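Local atomic coordinates of Fe-S binding reductase, putative (Thermus thermophilus, PDB entry 2D4P), a protein that is of unknown function but has the GNAT acetyltransferase-like fold and may transfer acyl groups other than amino-acyl ones. Residues G78-V83 against E108-E113; G48-Q53 against T66-R71; M1-F6 against F38-G43; G58-V63 against G91-A96; L11-R16 against E44-F49. All blocks are in the same frame, centred on the assembly; numbering follows the deposited sequence.

Contact 1 of 5, residues G78-V83 against E108-E113; sequences GLLRAV and EALKAE
Leu80 and Leu110 cross at about a right angle in the buried half of this helix-helix contact, whereas Arg81 and Glu113 cross obliquely along its outer half. The first helix is 73-89, the second 104-112, and Glu113 is the first residue past the end of the latter. CD1 of Leu80 does most of the apolar work: it lies 3.8 Å from Leu110 CD2 and 4.0 Å from Ala109 CB. Leu110 starts out pointing away from helix 73-89, and its branched end comes back to make the touch. On the polar side Glu113 bends at chi2 (-52°), which lays its carboxylate alongside the aliphatic part of Arg81, with OE1 3.1 Å from Arg81 CG. Arg81 in turn bends at chi3, so that NH1 reaches Glu113 OE2 at 3.2 Å in a salt bridge. The oxygen lies in the guanidinium plane, but NH1 comes from above the carboxylate plane, the two planes being 65° apart; Gly78 CA lies over one guanidinium face, toward its rim. Arg77 NE gives the same OE2 a second salt bridge. Two positive partners on one oxygen would probably keep Glu113 ionised, at the exposed edge of a contact whose buried part is Leu80, Ala109 and Leu110.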
# COMPACT_ATOMS: atom_id res chain seq x y z
N GLY A 78 8.77 5.10 -2.40
CA GLY A 78 9.54 3.98 -1.92
C GLY A 78 8.66 2.83 -1.49
O GLY A 78 9.01 1.66 -1.70
N LEU A 79 7.50 3.14 -0.91
CA LEU A 79 6.52 2.11 -0.58
C LEU A 79 6.02 1.41 -1.86
O LEU A 79 5.92 0.18 -1.93
CB LEU A 79 5.36 2.70 0.21
CG LEU A 79 5.67 3.14 1.64
CD1 LEU A 79 4.62 4.05 2.17
CD2 LEU A 79 5.88 1.94 2.55
N LEU A 80 5.71 2.19 -2.89
CA LEU A 80 5.27 1.60 -4.15
C LEU A 80 6.34 0.71 -4.73
O LEU A 80 6.06 -0.36 -5.21
CB LEU A 80 4.87 2.68 -5.15
CG LEU A 80 3.62 3.46 -4.77
CD1 LEU A 80 3.53 4.67 -5.69
CD2 LEU A 80 2.36 2.56 -4.84
N ARG A 81 7.59 1.16 -4.66
CA ARG A 81 8.70 0.38 -5.19
C ARG A 81 8.83 -0.93 -4.42
O ARG A 81 9.11 -2.00 -5.01
CB ARG A 81 10.01 1.18 -5.09
CG ARG A 81 10.17 2.22 -6.20
CD ARG A 81 11.59 2.73 -6.40
NE ARG A 81 12.23 3.04 -5.13
CZ ARG A 81 12.18 4.23 -4.52
NH1 ARG A 81 11.53 5.25 -5.06
NH2 ARG A 81 12.81 4.38 -3.34
N ALA A 82 8.63 -0.88 -3.11
CA ALA A 82 8.78 -2.07 -2.29
C ALA A 82 7.65 -3.05 -2.63
O ALA A 82 7.86 -4.24 -2.77
CB ALA A 82 8.77 -1.71 -0.80
N VAL A 83 6.45 -2.52 -2.80
CA VAL A 83 5.32 -3.36 -3.19
C VAL A 83 5.58 -4.01 -4.57
O VAL A 83 5.39 -5.22 -4.73
CB VAL A 83 3.98 -2.61 -3.19
CG1 VAL A 83 2.90 -3.49 -3.79
CG2 VAL A 83 3.61 -2.14 -1.75
N GLU A 108 1.43 11.90 -7.88
CA GLU A 108 2.79 12.15 -8.30
C GLU A 108 3.67 10.90 -8.14
O GLU A 108 4.43 10.57 -9.04
CB GLU A 108 3.42 13.31 -7.52
CG GLU A 108 4.90 13.52 -7.86
CD GLU A 108 5.50 14.78 -7.26
OE1 GLU A 108 4.72 15.71 -6.91
OE2 GLU A 108 6.75 14.83 -7.16
N ALA A 109 3.55 10.22 -7.01
CA ALA A 109 4.38 9.03 -6.73
C ALA A 109 4.05 7.87 -7.70
O ALA A 109 4.95 7.18 -8.19
CB ALA A 109 4.20 8.60 -5.28
N LEU A 110 2.76 7.68 -7.96
CA LEU A 110 2.29 6.65 -8.88
C LEU A 110 2.86 6.86 -10.28
O LEU A 110 3.34 5.93 -10.90
CB LEU A 110 0.77 6.64 -8.93
CG LEU A 110 0.10 6.01 -7.70
CD1 LEU A 110 -1.38 6.37 -7.59
CD2 LEU A 110 0.27 4.48 -7.70
N LYS A 111 2.79 8.08 -10.78
CA LYS A 111 3.35 8.37 -12.10
C LYS A 111 4.86 8.12 -12.12
O LYS A 111 5.40 7.55 -13.07
CB LYS A 111 2.98 9.80 -12.51
CG LYS A 111 3.44 10.17 -13.90
CD LYS A 111 2.73 11.40 -14.43
CE LYS A 111 3.34 11.86 -15.74
NZ LYS A 111 2.87 13.26 -16.09
N ALA A 112 5.54 8.53 -11.05
CA ALA A 112 6.99 8.38 -10.98
C ALA A 112 7.41 6.91 -10.94
O ALA A 112 8.49 6.57 -11.38
CB ALA A 112 7.59 9.15 -9.78
N GLU A 113 6.57 6.05 -10.39
CA GLU A 113 6.89 4.64 -10.30
C GLU A 113 6.17 3.77 -11.35
O GLU A 113 6.02 2.55 -11.16
CB GLU A 113 6.61 4.14 -8.88
CG GLU A 113 7.45 4.79 -7.79
CD GLU A 113 8.94 4.77 -8.05
OE1 GLU A 113 9.44 3.83 -8.71
OE2 GLU A 113 9.66 5.68 -7.62

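Contact 2 of 5, residues G48-Q53 against T66-R71; sequences GFALAQ and TRIEGR
The beta hairpin of strands 45-56 and 61-70 runs through the middle of the sheet, and here its arms lie antiparallel, 4.6 Å apart at the closest approach of the short axes. Phe49 with Glu69 and Leu51 with Arg67 are hydrogen-bonded pairs; Gly48 with Gly70 and Ala50 with Ile68 are non-hydrogen-bonded ones. The bond from Leu51 N to Arg67 O, 2.8 Å, is nearly straight. At Leu51 the register slips: Thr66 and Arg67 both face it, a classic beta bulge, and Leu51 O takes Arg67 N on a lone pair plus a weak bond from Thr66 N. Beyond the bulge Gln53 NE2 donates to Thr66 OG1 at 3.3 Å, the oxygen lying in the amide plane.

Phe49, Leu51, Arg67 and Glu69 share one face of the sheet. Glu69 CB sits over the Phe49 ring, 4.2 Å from its centroid, a CH-pi contact. Arg67 runs extended, CG anti to the backbone N, and Phe49 CZ lies over the centre of its guanidinium, the planes 73° apart. In the guanidinium plane, Arg67 NE meets the anti lone pair of Glu69 OE2 at 2.8 Å, while NH1 and NH2 bond to the carbonyls of Arg21 and Ala18. A leucine replacing Arg67 lacks these N-H groups and would probably loosen the strand's tie to Arg21 and Ala18. Edge bonds thus fix how the guanidinium is turned, and Glu69 probably balances its charge.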
# COMPACT_ATOMS: atom_id res chain seq x y z
N GLY A 48 5.39 6.32 6.50
CA GLY A 48 4.31 5.82 5.67
C GLY A 48 4.15 4.33 5.82
O GLY A 48 4.97 3.65 6.44
N PHE A 49 3.08 3.81 5.23
CA PHE A 49 2.92 2.37 5.14
C PHE A 49 2.06 2.01 3.95
O PHE A 49 1.29 2.83 3.45
CB PHE A 49 2.33 1.79 6.45
CG PHE A 49 0.89 2.21 6.73
CD1 PHE A 49 -0.18 1.53 6.17
CD2 PHE A 49 0.63 3.22 7.63
CE1 PHE A 49 -1.47 1.91 6.43
CE2 PHE A 49 -0.68 3.61 7.91
CZ PHE A 49 -1.72 2.94 7.32
N ALA A 50 2.20 0.77 3.49
CA ALA A 50 1.37 0.23 2.42
C ALA A 50 0.83 -1.12 2.86
O ALA A 50 1.60 -1.97 3.29
CB ALA A 50 2.16 0.08 1.13
N LEU A 51 -0.49 -1.29 2.79
CA LEU A 51 -1.16 -2.56 3.05
C LEU A 51 -1.56 -3.11 1.70
O LEU A 51 -2.33 -2.49 1.01
CB LEU A 51 -2.40 -2.36 3.90
CG LEU A 51 -2.17 -1.60 5.19
CD1 LEU A 51 -3.47 -1.61 5.96
CD2 LEU A 51 -1.00 -2.14 6.02
N ALA A 52 -0.96 -4.22 1.33
CA ALA A 52 -1.16 -4.83 0.02
C ALA A 52 -1.25 -6.35 0.12
O ALA A 52 -0.75 -6.96 1.06
CB ALA A 52 -0.07 -4.42 -0.96
N GLN A 53 -1.91 -6.96 -0.86
CA GLN A 53 -2.18 -8.40 -0.83
C GLN A 53 -2.40 -8.95 -2.21
O GLN A 53 -2.82 -8.23 -3.13
CB GLN A 53 -3.42 -8.72 0.05
CG GLN A 53 -4.71 -8.18 -0.53
CD GLN A 53 -5.89 -8.39 0.43
OE1 GLN A 53 -6.24 -9.54 0.71
NE2 GLN A 53 -6.43 -7.30 0.96
N THR A 66 -4.42 -2.07 -0.88
CA THR A 66 -5.62 -1.77 -0.17
C THR A 66 -5.58 -0.41 0.45
O THR A 66 -6.58 0.32 0.52
CB THR A 66 -5.78 -2.92 0.91
OG1 THR A 66 -5.76 -4.19 0.21
CG2 THR A 66 -7.06 -2.83 1.54
N ARG A 67 -4.40 -0.05 0.96
CA ARG A 67 -4.19 1.22 1.60
C ARG A 67 -2.75 1.66 1.50
O ARG A 67 -1.84 0.87 1.73
CB ARG A 67 -4.57 1.14 3.08
CG ARG A 67 -4.55 2.48 3.73
CD ARG A 67 -5.22 2.49 5.05
NE ARG A 67 -5.21 3.83 5.63
CZ ARG A 67 -5.56 4.06 6.88
NH1 ARG A 67 -5.92 3.03 7.65
NH2 ARG A 67 -5.50 5.29 7.37
N ILE A 68 -2.55 2.95 1.24
CA ILE A 68 -1.21 3.52 1.31
C ILE A 68 -1.32 4.89 1.97
O ILE A 68 -2.24 5.66 1.69
CB ILE A 68 -0.52 3.55 -0.08
CG1 ILE A 68 0.95 3.95 0.08
CG2 ILE A 68 -1.22 4.49 -1.07
CD1 ILE A 68 1.77 3.87 -1.24
N GLU A 69 -0.40 5.14 2.89
CA GLU A 69 -0.30 6.40 3.58
C GLU A 69 1.15 6.83 3.54
O GLU A 69 2.05 5.99 3.61
CB GLU A 69 -0.78 6.27 5.03
CG GLU A 69 -2.22 5.78 5.19
CD GLU A 69 -3.28 6.71 4.61
OE1 GLU A 69 -3.00 7.88 4.34
OE2 GLU A 69 -4.43 6.24 4.44
N GLY A 70 1.37 8.13 3.45
CA GLY A 70 2.73 8.65 3.44
C GLY A 70 2.84 10.15 3.60
O GLY A 70 2.00 10.91 3.12
N ARG A 71 3.91 10.57 4.27
CA ARG A 71 4.11 11.96 4.65
C ARG A 71 4.83 12.79 3.59
O ARG A 71 4.96 14.03 3.73
CB ARG A 71 4.90 11.99 5.94
CG ARG A 71 4.06 11.66 7.14
CD ARG A 71 4.50 12.43 8.37
NE ARG A 71 4.71 11.53 9.49
CZ ARG A 71 5.42 11.82 10.57
NH1 ARG A 71 6.00 13.01 10.71
NH2 ARG A 71 5.54 10.89 11.53

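Contact 3 of 5, residues M1-F6 against F38-G43; sequences MRFRPF and FLAEEG
Arg4 grips Glu41 side-on with two nitrogens, NE to OE1 at 3.1 Å and NH2 to OE2 at 2.7 Å, and both come from above the carboxylate plane, which stands 75° from the guanidinium. Asp10 gives Arg4 NH1 a second ionic partner. At the chain start, Met1 N forms a salt bridge to Glu42 OE2 at 2.6 Å. These pairs accompany an antiparallel ladder between edge strand 2-4 and strand 38-42 of the mixed sheet. Arg2 with Glu41 and Arg4 with Leu39 are its hydrogen-bonded pairs, each closed by two backbone bonds; the straightest, Leu39 N to Arg4 O, measures 2.7 Å with 175° at the hydrogen.

Arg4 CG takes the crowded position between the backbone N and the carbonyl carbon (chi1 60°), and the extended chain beyond it lies beside Leu39. CD2 of that leucine rests over one face of the guanidinium, 3.3 Å from NH2. On the face shared by Phe3 and Ala40, Ala40 CB meets the Phe3 ring obliquely, and helix 73-89 packs against Phe38 and Met1 there. Farther along, Phe6 turns the edge of its ring to the backbone of Phe38, CD2 lying 3.7 Å from Phe38 C.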
# COMPACT_ATOMS: atom_id res chain seq x y z
N MET A 1 15.85 7.48 4.59
CA MET A 1 14.57 6.72 4.58
C MET A 1 14.70 5.28 4.16
O MET A 1 15.41 4.96 3.21
CB MET A 1 13.53 7.38 3.68
CG MET A 1 12.16 6.91 4.09
SD MET A 1 10.83 7.71 3.38
CE MET A 1 11.13 9.41 3.75
N ARG A 2 14.01 4.40 4.88
CA ARG A 2 14.07 2.97 4.62
C ARG A 2 12.69 2.35 4.62
O ARG A 2 11.75 2.89 5.20
CB ARG A 2 14.96 2.24 5.65
CG ARG A 2 16.42 2.61 5.62
CD ARG A 2 17.16 2.25 4.35
NE ARG A 2 18.57 2.67 4.44
CZ ARG A 2 19.03 3.90 4.15
NH1 ARG A 2 18.21 4.87 3.74
NH2 ARG A 2 20.31 4.17 4.28
N PHE A 3 12.59 1.19 3.96
CA PHE A 3 11.35 0.48 3.74
C PHE A 3 11.48 -0.98 4.16
O PHE A 3 12.38 -1.69 3.70
CB PHE A 3 10.96 0.62 2.26
CG PHE A 3 10.97 2.04 1.80
CD1 PHE A 3 9.84 2.83 1.92
CD2 PHE A 3 12.14 2.62 1.32
CE1 PHE A 3 9.87 4.17 1.53
CE2 PHE A 3 12.20 3.94 0.95
CZ PHE A 3 11.06 4.74 1.07
N ARG A 4 10.62 -1.42 5.08
CA ARG A 4 10.75 -2.74 5.66
C ARG A 4 9.40 -3.36 5.98
O ARG A 4 8.39 -2.66 6.10
CB ARG A 4 11.60 -2.68 6.94
CG ARG A 4 11.04 -1.77 8.05
CD ARG A 4 11.85 -1.89 9.34
NE ARG A 4 11.35 -1.06 10.44
CZ ARG A 4 10.34 -1.37 11.25
NH1 ARG A 4 9.67 -2.51 11.12
NH2 ARG A 4 10.00 -0.54 12.22
N PRO A 5 9.40 -4.68 6.16
CA PRO A 5 8.22 -5.36 6.70
C PRO A 5 8.00 -4.83 8.09
O PRO A 5 8.95 -4.43 8.78
CB PRO A 5 8.64 -6.83 6.79
CG PRO A 5 9.73 -6.93 5.78
CD PRO A 5 10.50 -5.62 5.92
N PHE A 6 6.74 -4.81 8.49
CA PHE A 6 6.38 -4.44 9.84
C PHE A 6 5.98 -5.70 10.62
O PHE A 6 5.64 -6.75 10.04
CB PHE A 6 5.29 -3.34 9.91
CG PHE A 6 4.09 -3.61 9.05
CD1 PHE A 6 3.15 -4.55 9.42
CD2 PHE A 6 3.92 -2.94 7.83
CE1 PHE A 6 2.05 -4.80 8.62
CE2 PHE A 6 2.81 -3.18 7.03
CZ PHE A 6 1.88 -4.13 7.42
N PHE A 38 4.45 -2.98 3.69
CA PHE A 38 5.67 -2.32 4.14
C PHE A 38 5.43 -1.09 4.99
O PHE A 38 4.39 -0.46 4.90
CB PHE A 38 6.54 -1.96 2.92
CG PHE A 38 6.94 -3.14 2.14
CD1 PHE A 38 6.15 -3.60 1.11
CD2 PHE A 38 8.08 -3.86 2.51
CE1 PHE A 38 6.48 -4.73 0.45
CE2 PHE A 38 8.45 -5.01 1.81
CZ PHE A 38 7.65 -5.43 0.77
N LEU A 39 6.44 -0.77 5.80
CA LEU A 39 6.54 0.46 6.57
C LEU A 39 7.72 1.26 6.04
O LEU A 39 8.78 0.68 5.74
CB LEU A 39 6.77 0.10 8.04
CG LEU A 39 6.99 1.22 9.08
CD1 LEU A 39 5.70 2.03 9.30
CD2 LEU A 39 7.45 0.62 10.40
N ALA A 40 7.51 2.58 5.92
CA ALA A 40 8.56 3.54 5.60
C ALA A 40 8.93 4.29 6.88
O ALA A 40 8.06 4.67 7.65
CB ALA A 40 8.06 4.54 4.59
N GLU A 41 10.22 4.51 7.07
CA GLU A 41 10.76 5.17 8.27
C GLU A 41 11.91 6.07 7.87
O GLU A 41 12.71 5.66 7.08
CB GLU A 41 11.45 4.12 9.14
CG GLU A 41 10.55 3.36 10.03
CD GLU A 41 11.32 2.35 10.85
OE1 GLU A 41 12.44 1.85 10.50
OE2 GLU A 41 10.76 2.03 11.88
N GLU A 42 12.01 7.26 8.48
CA GLU A 42 13.19 8.14 8.36
C GLU A 42 13.81 8.19 9.73
O GLU A 42 13.29 8.85 10.64
CB GLU A 42 12.78 9.55 7.92
CG GLU A 42 13.94 10.48 7.61
CD GLU A 42 14.56 10.18 6.26
OE1 GLU A 42 14.07 10.69 5.23
OE2 GLU A 42 15.51 9.40 6.25
N GLY A 43 14.92 7.48 9.88
CA GLY A 43 15.44 7.20 11.20
C GLY A 43 14.40 6.30 11.82
O GLY A 43 14.10 5.24 11.26

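Contact 4 of 5, residues G58-V63 against G91-A96; sequences GEATTV and GVYEVA
The Tyr93 ring has Glu94 OE1 at its edge, in plane, and Ala60 CB approaches it obliquely, though the closest touch is Ala60 CB to Tyr93 CB at 3.9 Å. Next along, the Glu94 carboxylate is tied to Thr62 through a water, which lies 2.6 Å from Thr62 OG1 and donates to Glu94 OE2. Glu94 CG takes the crowded position (chi1 64°) and the chain continues extended, so the glutamate runs side by side with the threonine, its CG 3.4 Å from Thr62 OG1. A valine at Thr62 would probably lose the water-mediated link to Glu94, since no side-chain oxygen would remain to hold it.

On the face of the sheet opposite Thr62 and Glu94, Val63 crosses Val92 at about a right angle, CG2 to CG1 3.7 Å, and helix 73-89 covers this side through Val83 and Ala87. A second water joins Thr61 N to Gly91 O. Three backbone bonds join the segments directly: Tyr93 N to Thr61 O, Val63 N to Glu94 O at 2.9 Å, and Ala96 N to Val63 O at 2.9 Å. Gly91 closes helix 73-89 in a Schellman motif, and strand 94-97 then pairs parallel with strand 61-70, completing a beta-alpha-beta crossover.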
# COMPACT_ATOMS: atom_id res chain seq x y z
N GLY A 58 -7.69 -16.19 -11.31
CA GLY A 58 -8.07 -17.39 -12.03
C GLY A 58 -6.94 -18.00 -12.87
O GLY A 58 -7.08 -19.12 -13.38
N GLU A 59 -5.85 -17.27 -13.02
CA GLU A 59 -4.65 -17.81 -13.68
C GLU A 59 -3.49 -16.95 -13.23
O GLU A 59 -2.56 -17.41 -12.55
CB GLU A 59 -4.79 -17.81 -15.21
CG GLU A 59 -3.59 -18.40 -15.96
CD GLU A 59 -3.80 -18.36 -17.47
OE1 GLU A 59 -3.68 -17.27 -18.07
OE2 GLU A 59 -4.13 -19.40 -18.05
N ALA A 60 -3.58 -15.67 -13.56
CA ALA A 60 -2.62 -14.70 -13.07
C ALA A 60 -3.06 -14.21 -11.69
O ALA A 60 -4.19 -14.48 -11.24
CB ALA A 60 -2.55 -13.55 -14.03
N THR A 61 -2.15 -13.50 -11.04
CA THR A 61 -2.39 -12.85 -9.75
C THR A 61 -2.17 -11.35 -9.88
O THR A 61 -1.32 -10.89 -10.65
CB THR A 61 -1.46 -13.47 -8.72
OG1 THR A 61 -1.79 -14.86 -8.59
CG2 THR A 61 -1.58 -12.84 -7.33
N THR A 62 -2.98 -10.58 -9.15
CA THR A 62 -2.76 -9.16 -8.99
C THR A 62 -2.44 -8.87 -7.54
O THR A 62 -3.02 -9.50 -6.65
CB THR A 62 -4.07 -8.39 -9.35
OG1 THR A 62 -4.36 -8.56 -10.76
CG2 THR A 62 -3.89 -6.91 -9.14
N VAL A 63 -1.51 -7.94 -7.30
CA VAL A 63 -1.33 -7.40 -5.97
C VAL A 63 -2.11 -6.10 -5.88
O VAL A 63 -1.87 -5.17 -6.64
CB VAL A 63 0.17 -7.23 -5.63
CG1 VAL A 63 0.31 -6.26 -4.42
CG2 VAL A 63 0.77 -8.59 -5.29
N GLY A 91 6.18 -13.36 -8.94
CA GLY A 91 5.65 -13.61 -10.28
C GLY A 91 4.26 -13.07 -10.53
O GLY A 91 3.50 -13.60 -11.34
N VAL A 92 3.93 -12.00 -9.82
CA VAL A 92 2.61 -11.37 -9.90
C VAL A 92 2.56 -10.54 -11.22
O VAL A 92 3.53 -9.87 -11.55
CB VAL A 92 2.42 -10.49 -8.66
CG1 VAL A 92 1.36 -9.41 -8.87
CG2 VAL A 92 2.08 -11.37 -7.43
N TYR A 93 1.43 -10.59 -11.92
CA TYR A 93 1.26 -9.96 -13.23
C TYR A 93 1.11 -8.45 -13.18
O TYR A 93 1.65 -7.76 -14.05
CB TYR A 93 0.04 -10.58 -13.90
CG TYR A 93 -0.18 -10.05 -15.31
CD1 TYR A 93 0.54 -10.56 -16.38
CD2 TYR A 93 -1.08 -9.01 -15.54
CE1 TYR A 93 0.35 -10.06 -17.66
CE2 TYR A 93 -1.30 -8.52 -16.82
CZ TYR A 93 -0.56 -9.03 -17.88
OH TYR A 93 -0.77 -8.55 -19.17
N GLU A 94 0.38 -7.93 -12.20
CA GLU A 94 0.19 -6.49 -12.08
C GLU A 94 -0.07 -6.06 -10.67
O GLU A 94 -0.42 -6.87 -9.82
CB GLU A 94 -0.95 -6.01 -12.96
CG GLU A 94 -2.33 -6.53 -12.62
CD GLU A 94 -3.39 -5.94 -13.54
OE1 GLU A 94 -3.17 -5.96 -14.76
OE2 GLU A 94 -4.41 -5.40 -13.05
N VAL A 95 0.11 -4.77 -10.43
CA VAL A 95 -0.17 -4.16 -9.15
C VAL A 95 -1.20 -3.06 -9.41
O VAL A 95 -1.10 -2.29 -10.37
CB VAL A 95 1.10 -3.53 -8.54
CG1 VAL A 95 0.81 -2.84 -7.24
CG2 VAL A 95 2.27 -4.59 -8.39
N ALA A 96 -2.21 -3.01 -8.57
CA ALA A 96 -3.32 -2.07 -8.72
C ALA A 96 -3.63 -1.37 -7.42
O ALA A 96 -3.38 -1.91 -6.33
CB ALA A 96 -4.58 -2.81 -9.23
O HOH W 1 0.58 -13.63 -12.07
O HOH W 2 -6.43 -7.09 -11.40

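Contact 5 of 5, residues L11-R16 against E44-F49; sequences LDRLNR and EEPMGF
Helix 11-16 lies across the 45-49 segment of strand 45-56 in the mixed sheet, the short axes 70° and 8.1 Å apart at their closest, and the contact is tight at its inner end and loose at its outer one. Met47 and Gly48 both face Ala40 of the next strand, a classic beta bulge in this strand. Inside, Leu14 CD2 presses on Phe49 at the root of the ring, 3.5 Å from CB, the two side chains crossing obliquely. The same phenylalanine brings its CE2 to 3.5 Å from Leu14 O. Leu39 and Leu28 also touch Leu14, so this end belongs to the core beneath the helix.

Pro46 marks the transition. Its CG fits against Arg13 CB, and its CD lies over one face of the Arg16 guanidinium, 3.4 Å from NH1; the two side chains cross at about a right angle. A bend at chi3 (70°) turns the Arg16 tip over the proline ring and on to Glu45, where NH2 makes a long salt bridge of 3.4 Å to OE2. That oxygen also pairs with Arg71, so two arginines probably stabilise its charge.

Outermost, Arg13 NH2 and Glu44 OE1 stay 4.1 Å apart, beyond a salt bridge. A water links the residues elsewhere, accepting in the guanidinium plane from Arg13 NE at 2.9 Å and bonding weakly to the backbone O of Glu44.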
# COMPACT_ATOMS: atom_id res chain seq x y z
N LEU A 11 2.72 -1.62 15.67
CA LEU A 11 1.33 -1.19 15.67
C LEU A 11 1.15 0.35 15.92
O LEU A 11 0.49 1.04 15.14
CB LEU A 11 0.52 -2.05 16.64
CG LEU A 11 -0.98 -1.79 16.70
CD1 LEU A 11 -1.64 -2.03 15.37
CD2 LEU A 11 -1.59 -2.66 17.80
N ASP A 12 1.79 0.88 16.96
CA ASP A 12 1.75 2.33 17.23
C ASP A 12 2.29 3.22 16.12
O ASP A 12 1.71 4.25 15.83
CB ASP A 12 2.51 2.63 18.53
CG ASP A 12 1.78 2.12 19.75
OD1 ASP A 12 0.61 1.76 19.60
OD2 ASP A 12 2.30 2.07 20.89
N ARG A 13 3.40 2.82 15.52
CA ARG A 13 3.99 3.52 14.39
C ARG A 13 3.02 3.58 13.23
O ARG A 13 2.87 4.64 12.61
CB ARG A 13 5.25 2.80 13.90
CG ARG A 13 6.46 2.90 14.79
CD ARG A 13 7.63 2.17 14.17
NE ARG A 13 8.89 2.35 14.87
CZ ARG A 13 9.30 1.60 15.87
NH1 ARG A 13 8.53 0.62 16.34
NH2 ARG A 13 10.48 1.85 16.43
N LEU A 14 2.37 2.46 12.91
CA LEU A 14 1.39 2.45 11.83
C LEU A 14 0.25 3.42 12.15
O LEU A 14 -0.15 4.20 11.30
CB LEU A 14 0.81 1.06 11.60
CG LEU A 14 1.76 0.01 11.01
CD1 LEU A 14 0.95 -1.27 10.71
CD2 LEU A 14 2.38 0.52 9.76
N ASN A 15 -0.22 3.40 13.38
CA ASN A 15 -1.38 4.19 13.75
C ASN A 15 -1.02 5.66 13.86
O ASN A 15 -1.87 6.52 13.65
CB ASN A 15 -2.00 3.61 15.01
CG ASN A 15 -2.89 2.44 14.69
OD1 ASN A 15 -3.94 2.62 14.08
ND2 ASN A 15 -2.47 1.23 15.04
N ARG A 16 0.25 5.96 14.11
CA ARG A 16 0.70 7.35 14.04
C ARG A 16 0.53 7.91 12.61
O ARG A 16 0.39 9.12 12.44
CB ARG A 16 2.16 7.49 14.49
CG ARG A 16 2.31 7.74 15.98
CD ARG A 16 3.76 7.65 16.44
NE ARG A 16 4.53 8.78 15.92
CZ ARG A 16 5.87 8.86 15.91
NH1 ARG A 16 6.62 7.86 16.38
NH2 ARG A 16 6.45 9.95 15.41
N GLU A 44 13.83 6.71 12.95
CA GLU A 44 12.72 5.97 13.55
C GLU A 44 11.45 6.81 13.62
O GLU A 44 10.51 6.47 14.32
CB GLU A 44 13.14 5.38 14.92
CG GLU A 44 13.44 3.86 14.87
CD GLU A 44 14.42 3.38 15.94
OE1 GLU A 44 14.58 2.13 16.13
OE2 GLU A 44 15.06 4.24 16.59
N GLU A 45 11.42 7.91 12.87
CA GLU A 45 10.20 8.63 12.58
C GLU A 45 9.44 7.77 11.55
O GLU A 45 9.99 7.48 10.50
CB GLU A 45 10.54 10.00 11.99
CG GLU A 45 9.37 10.94 11.77
CD GLU A 45 8.78 11.47 13.08
OE1 GLU A 45 9.43 11.32 14.14
OE2 GLU A 45 7.67 12.03 13.05
N PRO A 46 8.23 7.31 11.86
CA PRO A 46 7.43 6.64 10.84
C PRO A 46 7.08 7.62 9.72
O PRO A 46 6.77 8.78 9.99
CB PRO A 46 6.17 6.18 11.59
CG PRO A 46 6.45 6.37 13.02
CD PRO A 46 7.56 7.34 13.17
N MET A 47 7.11 7.17 8.48
CA MET A 47 6.87 8.07 7.36
C MET A 47 5.79 7.58 6.40
O MET A 47 5.34 8.35 5.56
CB MET A 47 8.17 8.32 6.59
CG MET A 47 9.18 9.24 7.33
SD MET A 47 8.52 10.89 7.61
CE MET A 47 8.62 11.59 5.95
N GLY A 48 5.39 6.32 6.50
CA GLY A 48 4.31 5.82 5.67
C GLY A 48 4.15 4.33 5.82
O GLY A 48 4.97 3.65 6.44
N PHE A 49 3.08 3.81 5.23
CA PHE A 49 2.92 2.37 5.14
C PHE A 49 2.06 2.01 3.95
O PHE A 49 1.29 2.83 3.45
CB PHE A 49 2.33 1.79 6.45
CG PHE A 49 0.89 2.21 6.73
CD1 PHE A 49 -0.18 1.53 6.17
CD2 PHE A 49 0.63 3.22 7.63
CE1 PHE A 49 -1.47 1.91 6.43
CE2 PHE A 49 -0.68 3.61 7.91
CZ PHE A 49 -1.72 2.94 7.32
O HOH W 3 9.77 4.34 12.95

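How the contacts relate
Four of the five contacts involve the mixed sheet directly. Contacts 3, 2 and 4 step across it from strand 2-4 to strand 94-97; the centres of contacts 3 and 4 are about 24 Å apart, with nearest atoms about 8 Å apart. Contacts 2 and 3 are stitched together by the backbone, Ala50 N lying 2.9 Å from Phe38 O. Contact 5 shares Gly48 and Phe49 with contact 2, and Arg71 NH2 of the latter reaches Glu45 OE2 at 2.9 Å. Contact 1 brings in helix 73-89, whose Leu79 CD1 packs 3.4 Å from Phe49 N, while Val83 meets Val63 and Val95 of contact 4. Contacts 4 and 5 lie on opposite sides of the chain's centre, about 28 Å between centres.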